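Probable E3 ubiquitin-protein ligase HERC1 (Homo sapiens, PDB 4QT6) is probably a HECT-type E3 ubiquitin ligase, whose SPRY domain is a beta-sandwich of a kind that often mediates protein recognition. Local coordinates at residues A[55-60]-A[76-81]; A[32-37]-A[106-111]; A[18-23]-A[140-145]. All coordinates share one frame; numbering follows the deposited sequence.

Contact 1 lies near the middle of the SPRY domain, and in sequence its two segments fall between those that contact 2 joins and between those that contact 3 joins. Contacts 1 and 3 have centres about 12 Å apart and share a sheet: Cys56 N lies 2.9 Å from Met141 O, a probable hydrogen bond between strands 55-60 and 137-142. They also meet at one formamide, bound by Arg79 of contact 1 and Tyr143 of contact 3. Contact 2, centred about 16 Å from contact 1, touches it through Val59 CG1 and Leu108 CD2, 4.2 Å apart. Contacts 2 and 3 lie on opposite sides of the chain's centre, their own centres about 25 Å apart.

Contact 1 of 3, residues A[55-60]-A[76-81]; sequences TCVGVS and WLYRAY. With ARF (formamide), chain B; ARF (formamide), chain C.
Cys56 and Arg79 face each other as a non-hydrogen-bonded pair on antiparallel strands, with SG of Cys56 3.8 Å from CB of Arg79. From that CB the arginine can be followed outward. CG, anti to the backbone N (chi1 -180°), still packs on the sulfur, and the chain then runs extended through CD to NE, leaving the cysteine behind. NE is hydrogen-bonded to the hydroxyl of Tyr143 and NH1 to that of Tyr86. At the tip, Arg79 NH2 makes an almost straight bond of 3.0 Å to O of a formamide, which lies at the edge of the guanidinium near its plane. Three oxygens thus restrain the rotation of the flat group. The same formamide covers part of one face of Tyr81, its C 3.3 Å from CG and offset to the rim.

The two strands are interior neighbours in the six-stranded antiparallel sheet of the SPRY beta-sandwich. Val57 with Tyr78 and Val59 with Trp76 are hydrogen-bonded pairs, each closed by two N-H...O bonds, and Ala80 N adds a further bond of 2.9 Å to Thr55 O. That carbonyl also accepts from a water that in turn accepts from Tyr81 N. Gly58 CA passes 3.2 Å from Trp76 O in a CA-H...O contact; a beta carbon here would collide with that oxygen.

Val57, Val59, Trp76 and Tyr78 occupy the sheet face directed at the second sheet. Val59 CG2 meets Trp76 CB at 3.9 Å, the side chains crossing obliquely. Tyr78 leads its ring away from Val57 to stack on Phe117, and Tyr78 OH bonds to Ser96 O and accepts from N of a second formamide at 2.9 Å.

Contact 2 of 3, residues A[32-37]-A[106-111]; sequences TGVTSG and CVLDME. With ARF (formamide), chain D.
Val34 and Leu108 reach toward each other tip to tip, Val34 CB lying 3.7 Å from Leu108 CD2. With CG1 of Val34 anti to its backbone N (chi1 -177°), that methyl meets CG of Met110, a selenomethionine, also at 3.7 Å. The Met110 chain bends at its second and third torsions, and its CE ends 3.5 Å from Val34 O. An alanine at Val34 would keep CB against Leu108 but, without the two methyls, would probably open a gap beside Met110 CG and leave the end of the Met110 side chain freer to turn. Here the loop that carries the chain from strand 26-30 of one sheet of the SPRY sandwich to strand 38-47 of the other packs on the end of strand 103-109. Gly37 O fastens the loop with two bonds, accepting from Met110 N at 2.7 Å and, longer, from Glu111 N at 3.3 Å. Gly37 has a positive phi (64°), a backbone conformation that a residue without a beta carbon adopts easily. Further out, Leu136 backs both Leu108 and Met110, and its backbone is hydrogen-bonded to that of Val34. Asp109 OD1, bonded to Ala112 N and weakly to Glu111 N, holds the turn that follows the strand.

Contact 3 of 3, residues A[18-23]-A[140-145]; sequences LTHGSG and VMFYSS. With ARF (formamide), chain H; ARF (formamide), chain B; ARF (formamide), chain G.
His20 and Phe142 pack through a reciprocal pair of CH-pi contacts. His20 CB lies over one face of the phenyl ring, 3.7 Å from its centroid and offset to the rim, while Phe142 CB sits over the centre of the imidazole, 3.7 Å from the centroid of the His20 ring. The two conformations make this exchange possible: CG of His20 is anti to its backbone N (chi1 -176°), whereas CG of Phe142 is anti to its carbonyl carbon (chi1 -55°), and the two side chains run past one another in opposite senses. The ring planes are only 15° from parallel, but with centroids 4.9 Å apart the rings are displaced so far that little of one covers the other.

Two residues earlier in the strand Leu18 continues the apolar seam: Leu18 CD2 lies 3.8 Å from both Val140 CB and Phe142 CE2. These side chains meet between the two sheets of the SPRY beta-sandwich, for strand 17-20 belongs to one sheet and strand 137-142 to the other.

Both nitrogens of the imidazole have acceptors. ND1 is hydrogen-bonded to Glu149 OE1, and OE2 of the same carboxylate takes Ser144 OG; NE2 bonds to Gly24 O. This pairing, with one acceptor anionic, is consistent with a protonated histidine. Ser144 O lies at the ring edge, near its plane, 3.1 Å from His20 CE1. Beyond the ring, a water donates to Gly21 O and Ser145 O, bridging the loops that follow the two strands. Tyr143, directed away from 18-23, stacks its ring with His69 and gives its hydroxyl to the formamide that Arg79 also binds, Tyr143 OH to the ligand O measuring 2.6 Å. Ser22 pairs through N and OG with another formamide.

Contact 1 of 3, residues A[55-60]-A[76-81]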
loop_
_atom_site.group_PDB
_atom_site.type_symbol
_atom_site.label_atom_id
_atom_site.label_comp_id
_atom_site.label_asym_id
_atom_site.label_seq_id
_atom_site.Cartn_x
_atom_site.Cartn_y
_atom_site.Cartn_z
ATOM N N THR A 55 0.464 -1.468 -9.365
ATOM C CA THR A 55 0.667 -1.372 -7.910
ATOM C C THR A 55 -0.516 -0.748 -7.191
ATOM O O THR A 55 -1.102 0.237 -7.680
ATOM C CB THR A 55 1.872 -0.469 -7.644
ATOM O OG1 THR A 55 3.029 -1.056 -8.244
ATOM C CG2 THR A 55 2.121 -0.251 -6.141
ATOM N N CYS A 56 -0.795 -1.261 -5.993
ATOM C CA CYS A 56 -1.604 -0.547 -4.999
ATOM C C CYS A 56 -0.798 -0.465 -3.716
ATOM O O CYS A 56 -0.002 -1.359 -3.447
ATOM C CB CYS A 56 -2.886 -1.272 -4.658
ATOM S SG CYS A 56 -4.048 -1.481 -6.037
ATOM N N VAL A 57 -1.011 0.588 -2.929
ATOM C CA VAL A 57 -0.377 0.708 -1.605
ATOM C C VAL A 57 -1.433 0.900 -0.556
ATOM O O VAL A 57 -2.535 1.313 -0.861
ATOM C CB VAL A 57 0.636 1.864 -1.557
ATOM C CG1 VAL A 57 1.649 1.699 -2.683
ATOM C CG2 VAL A 57 -0.030 3.250 -1.632
ATOM N N GLY A 58 -1.120 0.581 0.687
ATOM C CA GLY A 58 -2.087 0.826 1.739
ATOM C C GLY A 58 -1.723 0.102 3.005
ATOM O O GLY A 58 -0.557 0.115 3.414
ATOM N N VAL A 59 -2.729 -0.486 3.648
ATOM C CA VAL A 59 -2.531 -1.280 4.860
ATOM C C VAL A 59 -3.305 -2.597 4.771
ATOM O O VAL A 59 -4.273 -2.701 4.004
ATOM C CB VAL A 59 -2.949 -0.503 6.132
ATOM C CG1 VAL A 59 -1.996 0.657 6.373
ATOM C CG2 VAL A 59 -4.391 -0.022 6.033
ATOM N N SER A 60 -2.849 -3.578 5.532
ATOM C CA SER A 60 -3.406 -4.929 5.522
ATOM C C SER A 60 -3.456 -5.538 6.910
ATOM O O SER A 60 -2.570 -5.316 7.756
ATOM C CB SER A 60 -2.566 -5.845 4.644
ATOM O OG SER A 60 -3.169 -7.124 4.506
ATOM N N TRP A 76 -6.782 -2.267 2.669
ATOM C CA TRP A 76 -7.316 -0.970 2.287
ATOM C C TRP A 76 -6.299 -0.402 1.310
ATOM O O TRP A 76 -5.138 -0.148 1.682
ATOM C CB TRP A 76 -7.423 -0.046 3.504
ATOM C CG TRP A 76 -8.578 -0.281 4.445
ATOM C CD1 TRP A 76 -9.718 0.476 4.521
ATOM C CD2 TRP A 76 -8.694 -1.274 5.467
ATOM N NE1 TRP A 76 -10.536 -0.007 5.489
ATOM C CE2 TRP A 76 -9.940 -1.065 6.111
ATOM C CE3 TRP A 76 -7.897 -2.344 5.886
ATOM C CZ2 TRP A 76 -10.381 -1.875 7.147
ATOM C CZ3 TRP A 76 -8.342 -3.140 6.930
ATOM C CH2 TRP A 76 -9.568 -2.889 7.559
ATOM N N LEU A 77 -6.690 -0.229 0.053
ATOM C CA LEU A 77 -5.717 -0.037 -1.011
ATOM C C LEU A 77 -5.984 1.183 -1.860
ATOM O O LEU A 77 -7.135 1.584 -2.077
ATOM C CB LEU A 77 -5.664 -1.264 -1.907
ATOM C CG LEU A 77 -5.205 -2.549 -1.252
ATOM C CD1 LEU A 77 -5.416 -3.736 -2.186
ATOM C CD2 LEU A 77 -3.745 -2.449 -0.820
ATOM N N TYR A 78 -4.901 1.727 -2.396
ATOM C CA TYR A 78 -4.879 2.934 -3.213
ATOM C C TYR A 78 -4.068 2.587 -4.469
ATOM O O TYR A 78 -2.892 2.187 -4.412
ATOM C CB TYR A 78 -4.292 4.091 -2.369
ATOM C CG TYR A 78 -4.009 5.425 -3.003
ATOM C CD1 TYR A 78 -4.795 5.914 -4.038
ATOM C CD2 TYR A 78 -3.014 6.263 -2.481
ATOM C CE1 TYR A 78 -4.523 7.156 -4.602
ATOM C CE2 TYR A 78 -2.751 7.508 -3.030
ATOM C CZ TYR A 78 -3.524 7.957 -4.082
ATOM O OH TYR A 78 -3.237 9.202 -4.627
ATOM N N ARG A 79 -4.736 2.702 -5.614
ATOM C CA ARG A 79 -4.231 2.182 -6.892
ATOM C C ARG A 79 -3.490 3.239 -7.722
ATOM O O ARG A 79 -4.042 4.321 -8.022
ATOM C CB ARG A 79 -5.425 1.614 -7.670
ATOM C CG ARG A 79 -5.125 1.015 -9.023
ATOM C CD ARG A 79 -6.401 0.416 -9.597
ATOM N NE ARG A 79 -6.278 0.037 -10.999
ATOM C CZ ARG A 79 -7.302 -0.058 -11.852
ATOM N NH1 ARG A 79 -8.552 0.211 -11.452
ATOM N NH2 ARG A 79 -7.070 -0.415 -13.111
ATOM N N ALA A 80 -2.246 2.919 -8.113
ATOM C CA ALA A 80 -1.384 3.851 -8.805
ATOM C C ALA A 80 -2.001 4.316 -10.123
ATOM O O ALA A 80 -2.040 5.511 -10.413
ATOM C CB ALA A 80 -0.033 3.214 -9.059
ATOM N N TYR A 81 -2.487 3.357 -10.896
ATOM C CA TYR A 81 -2.876 3.611 -12.289
ATOM C C TYR A 81 -3.981 4.656 -12.423
ATOM O O TYR A 81 -3.923 5.490 -13.316
ATOM C CB TYR A 81 -3.323 2.310 -12.945
ATOM C CG TYR A 81 -3.926 2.510 -14.317
ATOM C CD1 TYR A 81 -3.123 2.828 -15.389
ATOM C CD2 TYR A 81 -5.294 2.431 -14.515
ATOM C CE1 TYR A 81 -3.663 3.039 -16.646
ATOM C CE2 TYR A 81 -5.849 2.636 -15.776
ATOM C CZ TYR A 81 -5.016 2.930 -16.836
ATOM O OH TYR A 81 -5.536 3.142 -18.108
HETATM N N ARF B . -2.717 -0.591 -15.607
HETATM C C ARF B . -3.993 -0.689 -15.242
HETATM O O ARF B . -4.297 -0.908 -14.080
HETATM N N ARF C . -3.703 11.401 -2.799
HETATM C C ARF C . -4.327 12.560 -3.042
HETATM O O ARF C . -4.833 12.754 -4.140
HETATM O O HOH W 1 -1.739 0.549 -10.377
#

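Contact 2 of 3, residues A[32-37]-A[106-111]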
loop_
_atom_site.group_PDB
_atom_site.type_symbol
_atom_site.label_atom_id
_atom_site.label_comp_id
_atom_site.label_asym_id
_atom_site.label_seq_id
_atom_site.Cartn_x
_atom_site.Cartn_y
_atom_site.Cartn_z
ATOM N N THR A 32 6.444 -4.418 11.093
ATOM C CA THR A 32 5.805 -3.984 12.336
ATOM C C THR A 32 4.380 -3.488 12.115
ATOM O O THR A 32 4.112 -2.732 11.191
ATOM C CB THR A 32 6.571 -2.783 12.950
ATOM O OG1 THR A 32 7.981 -3.050 12.957
ATOM C CG2 THR A 32 6.100 -2.502 14.382
ATOM N N GLY A 33 3.487 -3.945 12.984
ATOM C CA GLY A 33 2.088 -3.575 12.905
ATOM C C GLY A 33 1.782 -2.396 13.795
ATOM O O GLY A 33 2.536 -2.094 14.740
ATOM N N VAL A 34 0.671 -1.729 13.488
ATOM C CA VAL A 34 0.177 -0.591 14.250
ATOM C C VAL A 34 -1.106 -1.005 14.973
ATOM O O VAL A 34 -2.025 -1.531 14.333
ATOM C CB VAL A 34 -0.100 0.605 13.317
ATOM C CG1 VAL A 34 -0.542 1.839 14.102
ATOM C CG2 VAL A 34 1.141 0.938 12.506
ATOM N N THR A 35 -1.175 -0.757 16.285
ATOM C CA THR A 35 -2.322 -1.222 17.080
ATOM C C THR A 35 -3.081 -0.150 17.842
ATOM O O THR A 35 -4.149 -0.423 18.422
ATOM C CB THR A 35 -1.901 -2.326 18.061
ATOM O OG1 THR A 35 -0.772 -1.878 18.809
ATOM C CG2 THR A 35 -1.522 -3.567 17.319
ATOM N N SER A 36 -2.553 1.065 17.889
ATOM C CA SER A 36 -3.280 2.187 18.489
ATOM C C SER A 36 -2.711 3.505 17.964
ATOM O O SER A 36 -1.743 3.527 17.177
ATOM C CB SER A 36 -3.189 2.132 20.016
ATOM O OG SER A 36 -1.879 2.355 20.490
ATOM N N GLY A 37 -3.274 4.615 18.418
ATOM C CA GLY A 37 -2.698 5.906 18.096
ATOM C C GLY A 37 -2.731 6.204 16.611
ATOM O O GLY A 37 -3.713 5.892 15.927
ATOM N N CYS A 106 1.134 8.105 3.854
ATOM C CA CYS A 106 0.034 7.335 4.393
ATOM C C CYS A 106 -0.099 7.723 5.849
ATOM O O CYS A 106 0.893 7.782 6.575
ATOM C CB CYS A 106 0.327 5.834 4.292
ATOM S SG CYS A 106 0.790 5.293 2.618
ATOM N N VAL A 107 -1.330 8.007 6.276
ATOM C CA VAL A 107 -1.624 8.289 7.659
ATOM C C VAL A 107 -2.645 7.284 8.157
ATOM O O VAL A 107 -3.770 7.256 7.654
ATOM C CB VAL A 107 -2.191 9.711 7.860
ATOM C CG1 VAL A 107 -2.377 9.982 9.340
ATOM C CG2 VAL A 107 -1.245 10.742 7.275
ATOM N N LEU A 108 -2.222 6.426 9.072
ATOM C CA LEU A 108 -3.074 5.426 9.673
ATOM C C LEU A 108 -3.407 5.881 11.080
ATOM O O LEU A 108 -2.558 5.853 11.983
ATOM C CB LEU A 108 -2.386 4.054 9.691
ATOM C CG LEU A 108 -3.145 2.954 10.401
ATOM C CD1 LEU A 108 -4.502 2.695 9.732
ATOM C CD2 LEU A 108 -2.285 1.699 10.481
ATOM N N ASP A 109 -4.660 6.293 11.265
ATOM C CA ASP A 109 -5.125 6.847 12.540
ATOM C C ASP A 109 -6.047 5.825 13.195
ATOM O O ASP A 109 -7.228 5.718 12.851
ATOM C CB ASP A 109 -5.827 8.187 12.287
ATOM C CG ASP A 109 -6.149 8.935 13.575
ATOM O OD1 ASP A 109 -6.240 8.279 14.620
ATOM O OD2 ASP A 109 -6.290 10.172 13.518
HETATM N N MSE A 110 -5.490 5.053 14.118
HETATM C CA MSE A 110 -6.216 3.941 14.730
HETATM C C MSE A 110 -7.166 4.404 15.806
HETATM O O MSE A 110 -8.029 3.633 16.256
HETATM C CB MSE A 110 -5.278 2.903 15.305
HETATM C CG MSE A 110 -4.240 2.386 14.326
HETATM SE SE MSE A 110 -5.143 1.155 13.088
HETATM C CE MSE A 110 -5.282 -0.340 14.362
ATOM N N GLU A 111 -6.979 5.632 16.274
ATOM C CA GLU A 111 -7.887 6.234 17.256
ATOM C C GLU A 111 -9.166 6.689 16.547
ATOM O O GLU A 111 -10.260 6.282 16.922
ATOM C CB GLU A 111 -7.189 7.392 17.985
ATOM C CG GLU A 111 -8.060 8.155 18.974
ATOM C CD GLU A 111 -8.633 7.289 20.079
ATOM O OE1 GLU A 111 -9.623 7.724 20.710
ATOM O OE2 GLU A 111 -8.116 6.177 20.312
HETATM N N ARF D . 4.142 1.349 14.743
HETATM C C ARF D . 5.165 1.792 14.009
HETATM O O ARF D . 5.468 1.191 12.987
#

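Contact 3 of 3, residues A[18-23]-A[140-145]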
loop_
_atom_site.group_PDB
_atom_site.type_symbol
_atom_site.label_atom_id
_atom_site.label_comp_id
_atom_site.label_asym_id
_atom_site.label_seq_id
_atom_site.Cartn_x
_atom_site.Cartn_y
_atom_site.Cartn_z
ATOM N N LEU A 18 10.238 -3.613 -1.684
ATOM C CA LEU A 18 9.494 -4.790 -2.071
ATOM C C LEU A 18 9.473 -4.835 -3.587
ATOM O O LEU A 18 9.057 -3.863 -4.252
ATOM C CB LEU A 18 8.059 -4.761 -1.523
ATOM C CG LEU A 18 7.260 -6.044 -1.756
ATOM C CD1 LEU A 18 7.715 -7.123 -0.802
ATOM C CD2 LEU A 18 5.759 -5.775 -1.597
ATOM N N THR A 19 9.926 -5.963 -4.128
ATOM C CA THR A 19 9.999 -6.161 -5.562
ATOM C C THR A 19 9.041 -7.250 -5.997
ATOM O O THR A 19 9.023 -8.329 -5.407
ATOM C CB THR A 19 11.450 -6.526 -5.965
ATOM O OG1 THR A 19 12.310 -5.434 -5.627
ATOM C CG2 THR A 19 11.547 -6.856 -7.465
ATOM N N HIS A 20 8.255 -6.973 -7.040
ATOM C CA HIS A 20 7.288 -7.931 -7.526
ATOM C C HIS A 20 8.073 -9.028 -8.240
ATOM O O HIS A 20 8.872 -8.733 -9.127
ATOM C CB HIS A 20 6.311 -7.268 -8.483
ATOM C CG HIS A 20 5.221 -8.167 -8.944
ATOM N ND1 HIS A 20 4.447 -7.886 -10.053
ATOM C CD2 HIS A 20 4.761 -9.340 -8.451
ATOM C CE1 HIS A 20 3.549 -8.840 -10.205
ATOM N NE2 HIS A 20 3.735 -9.747 -9.267
ATOM N N GLY A 21 7.900 -10.261 -7.787
ATOM C CA GLY A 21 8.682 -11.389 -8.288
ATOM C C GLY A 21 7.863 -12.310 -9.157
ATOM O O GLY A 21 6.889 -11.895 -9.793
ATOM N N SER A 22 8.285 -13.572 -9.191
ATOM C CA SER A 22 7.603 -14.593 -9.975
ATOM C C SER A 22 6.372 -15.124 -9.251
ATOM O O SER A 22 6.259 -15.031 -8.030
ATOM C CB SER A 22 8.559 -15.763 -10.252
ATOM O OG SER A 22 8.805 -16.516 -9.065
ATOM N N GLY A 23 5.458 -15.710 -10.024
ATOM C CA GLY A 23 4.313 -16.398 -9.459
ATOM C C GLY A 23 2.987 -15.705 -9.680
ATOM O O GLY A 23 1.953 -16.220 -9.244
ATOM N N VAL A 140 1.973 -3.307 0.268
ATOM C CA VAL A 140 1.998 -3.065 -1.161
ATOM C C VAL A 140 1.440 -4.323 -1.791
ATOM O O VAL A 140 1.723 -5.431 -1.322
ATOM C CB VAL A 140 3.446 -2.809 -1.629
ATOM C CG1 VAL A 140 3.528 -2.717 -3.136
ATOM C CG2 VAL A 140 3.988 -1.551 -0.971
HETATM N N MSE A 141 0.636 -4.158 -2.840
HETATM C CA MSE A 141 0.100 -5.295 -3.603
HETATM C C MSE A 141 0.337 -5.021 -5.068
HETATM O O MSE A 141 0.240 -3.872 -5.492
HETATM C CB MSE A 141 -1.390 -5.395 -3.254
HETATM C CG MSE A 141 -2.155 -6.602 -3.788
HETATM SE SE MSE A 141 -2.845 -6.342 -5.623
HETATM C CE MSE A 141 -3.149 -4.403 -5.672
ATOM N N PHE A 142 0.643 -6.063 -5.837
ATOM C CA PHE A 142 0.789 -5.951 -7.276
ATOM C C PHE A 142 -0.225 -6.854 -7.970
ATOM O O PHE A 142 -0.289 -8.045 -7.668
ATOM C CB PHE A 142 2.196 -6.374 -7.681
ATOM C CG PHE A 142 3.295 -5.627 -6.975
ATOM C CD1 PHE A 142 3.566 -4.288 -7.276
ATOM C CD2 PHE A 142 4.093 -6.282 -6.035
ATOM C CE1 PHE A 142 4.584 -3.618 -6.625
ATOM C CE2 PHE A 142 5.124 -5.605 -5.378
ATOM C CZ PHE A 142 5.353 -4.277 -5.674
ATOM N N TYR A 143 -1.010 -6.278 -8.879
ATOM C CA TYR A 143 -2.016 -7.057 -9.622
ATOM C C TYR A 143 -1.586 -7.374 -11.030
ATOM O O TYR A 143 -2.336 -8.032 -11.777
ATOM C CB TYR A 143 -3.399 -6.392 -9.610
ATOM C CG TYR A 143 -3.439 -4.987 -10.144
ATOM C CD1 TYR A 143 -3.521 -4.742 -11.505
ATOM C CD2 TYR A 143 -3.384 -3.894 -9.292
ATOM C CE1 TYR A 143 -3.537 -3.464 -11.996
ATOM C CE2 TYR A 143 -3.415 -2.598 -9.778
ATOM C CZ TYR A 143 -3.521 -2.384 -11.131
ATOM O OH TYR A 143 -3.570 -1.105 -11.604
ATOM N N SER A 144 -0.399 -6.917 -11.405
ATOM C CA SER A 144 0.209 -7.326 -12.649
ATOM C C SER A 144 0.617 -8.794 -12.612
ATOM O O SER A 144 0.822 -9.389 -11.545
ATOM C CB SER A 144 1.416 -6.437 -12.935
ATOM O OG SER A 144 2.260 -6.393 -11.800
ATOM N N SER A 145 0.729 -9.387 -13.798
ATOM C CA SER A 145 1.126 -10.787 -13.921
ATOM C C SER A 145 2.642 -10.936 -13.916
ATOM O O SER A 145 3.181 -11.888 -13.366
ATOM C CB SER A 145 0.566 -11.369 -15.220
ATOM O OG SER A 145 0.944 -10.577 -16.327
HETATM N N ARF H . 8.191 -15.484 -5.998
HETATM C C ARF H . 9.091 -14.519 -5.788
HETATM O O ARF H . 9.882 -14.235 -6.678
HETATM N N ARF B . -2.717 -0.591 -15.607
HETATM C C ARF B . -3.993 -0.689 -15.242
HETATM O O ARF B . -4.297 -0.908 -14.080
HETATM N N ARF G . 0.902 -3.519 -15.260
HETATM C C ARF G . -0.433 -3.580 -15.170
HETATM O O ARF G . -0.994 -4.663 -15.068
HETATM O O HOH W 2 4.951 -12.681 -11.665
#